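Local structure of crispr-associated protein Cas5, dvulg subtype (Xanthomonas oryzae pv. oryzae, 3VZI) at residues W53-I58 with Y116-H121. The protein is a Cas5d endoribonuclease of the CRISPR immune system, which probably cleaves precursor CRISPR RNA. Residues are numbered along the deposited sequence; the frame is centred on the assembly and turned at random.
Sequences WVVDSI and YIIAAH
H121 and D56 meet through their side chains: ND1 of H121 donates to OD2 of D56 over 2.9 Å, using the syn lone pair of that oxygen. Ring and carboxylate are nearly coplanar, 11° apart, although OD2 sits a little out of the ring plane. The imidazole gets there because CG of H121 lies between its own backbone N and carbonyl carbon (chi1 62°). CB of V54 lies above one face of the ring, displaced toward its rim. The other ring nitrogen, NE2, makes a weak hydrogen bond to E123 OE1. The backbones of V54 and H121 also pair in both directions, V54 N reaching H121 O at 2.6 Å and H121 N reaching V54 O at 2.9 Å. Farther along, A119 O accepts from two consecutive amides, D56 N at 2.8 Å and S57 N at 3.1 Å, while A119 N returns a bond to S57 O. The extra residue is D56, and its backbone turns out of the regular strand course (psi -40°). On the face carrying V55, I58, I118 and A120, packing is apolar: CG2 of V55 approaches CG2 of I118 at 4.4 Å, and helix 35-45 covers I118 and A120. W53 brings CE3 to 4.1 Å from A120 CB, its NE1 bonded to H46 O. D56 and S57 opposite A119 form a classic beta bulge between the central antiparallel strands 51-60 and 114-124 of the RRM-like (ferredoxin-like) Cas5 sheet.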
# COMPACT_ATOMS: atom_id res chain seq x y z
N TRP A 53 14.22 4.93 2.30
CA TRP A 53 13.79 3.55 2.10
C TRP A 53 13.61 3.25 0.67
O TRP A 53 12.89 3.96 -0.03
CB TRP A 53 12.47 3.34 2.79
CG TRP A 53 12.67 3.04 4.23
CD1 TRP A 53 12.38 3.84 5.30
CD2 TRP A 53 13.26 1.83 4.80
NE1 TRP A 53 12.71 3.22 6.47
CE2 TRP A 53 13.25 2.01 6.24
CE3 TRP A 53 13.77 0.66 4.27
CZ2 TRP A 53 13.73 1.06 7.10
CZ3 TRP A 53 14.26 -0.30 5.16
CH2 TRP A 53 14.24 -0.10 6.54
N VAL A 54 14.25 2.18 0.21
CA VAL A 54 14.05 1.69 -1.15
C VAL A 54 13.46 0.29 -1.12
O VAL A 54 14.07 -0.60 -0.54
CB VAL A 54 15.36 1.73 -1.97
CG1 VAL A 54 15.32 0.77 -3.15
CG2 VAL A 54 15.64 3.14 -2.47
N VAL A 55 12.30 0.12 -1.75
CA VAL A 55 11.63 -1.18 -1.88
C VAL A 55 12.18 -1.94 -3.06
O VAL A 55 12.19 -1.43 -4.18
CB VAL A 55 10.11 -1.01 -2.05
CG1 VAL A 55 9.44 -2.33 -2.36
CG2 VAL A 55 9.50 -0.43 -0.78
N ASP A 56 12.65 -3.17 -2.83
CA ASP A 56 13.29 -4.01 -3.85
C ASP A 56 12.32 -5.03 -4.43
O ASP A 56 12.35 -5.31 -5.64
CB ASP A 56 14.47 -4.76 -3.25
CG ASP A 56 15.41 -3.85 -2.46
OD1 ASP A 56 15.98 -2.92 -3.05
OD2 ASP A 56 15.61 -4.06 -1.25
N SER A 57 11.49 -5.63 -3.57
CA SER A 57 10.51 -6.60 -4.04
C SER A 57 9.36 -6.83 -3.07
O SER A 57 9.49 -6.59 -1.88
CB SER A 57 11.17 -7.92 -4.38
OG SER A 57 11.26 -8.71 -3.23
N ILE A 58 8.23 -7.26 -3.60
CA ILE A 58 7.03 -7.56 -2.82
C ILE A 58 6.67 -9.01 -3.10
O ILE A 58 6.70 -9.44 -4.24
CB ILE A 58 5.86 -6.69 -3.31
CG1 ILE A 58 6.08 -5.23 -2.89
CG2 ILE A 58 4.51 -7.22 -2.83
CD1 ILE A 58 5.64 -4.26 -3.97
N TYR A 116 1.63 -9.53 2.55
CA TYR A 116 2.79 -9.50 1.69
C TYR A 116 4.04 -9.60 2.54
O TYR A 116 3.96 -9.41 3.76
CB TYR A 116 2.84 -8.19 0.91
CG TYR A 116 1.50 -7.76 0.38
CD1 TYR A 116 1.06 -8.16 -0.87
CD2 TYR A 116 0.66 -6.97 1.15
CE1 TYR A 116 -0.18 -7.78 -1.35
CE2 TYR A 116 -0.57 -6.58 0.68
CZ TYR A 116 -0.98 -6.99 -0.57
OH TYR A 116 -2.21 -6.61 -1.02
N ILE A 117 5.18 -9.90 1.89
CA ILE A 117 6.50 -9.76 2.50
C ILE A 117 7.23 -8.62 1.80
O ILE A 117 7.44 -8.69 0.62
CB ILE A 117 7.32 -11.05 2.35
CG1 ILE A 117 6.67 -12.20 3.15
CG2 ILE A 117 8.78 -10.82 2.75
CD1 ILE A 117 7.47 -13.49 3.12
N ILE A 118 7.59 -7.55 2.49
CA ILE A 118 8.25 -6.45 1.81
C ILE A 118 9.76 -6.64 1.94
O ILE A 118 10.26 -6.82 3.05
CB ILE A 118 7.87 -5.10 2.45
CG1 ILE A 118 6.38 -5.04 2.78
CG2 ILE A 118 8.39 -3.92 1.63
CD1 ILE A 118 5.54 -4.12 1.94
N ALA A 119 10.49 -6.61 0.83
CA ALA A 119 11.96 -6.68 0.90
C ALA A 119 12.49 -5.33 0.47
O ALA A 119 12.28 -4.92 -0.68
CB ALA A 119 12.49 -7.74 -0.01
N ALA A 120 13.17 -4.64 1.40
CA ALA A 120 13.62 -3.30 1.16
C ALA A 120 14.95 -3.09 1.82
O ALA A 120 15.41 -3.93 2.58
CB ALA A 120 12.62 -2.34 1.77
N HIS A 121 15.57 -1.94 1.55
CA HIS A 121 16.72 -1.48 2.29
C HIS A 121 16.65 0.03 2.28
O HIS A 121 15.82 0.59 1.56
CB HIS A 121 18.03 -1.97 1.66
CG HIS A 121 18.25 -1.47 0.26
ND1 HIS A 121 17.77 -2.12 -0.83
CD2 HIS A 121 18.92 -0.34 -0.20
CE1 HIS A 121 18.11 -1.41 -1.94
NE2 HIS A 121 18.81 -0.32 -1.55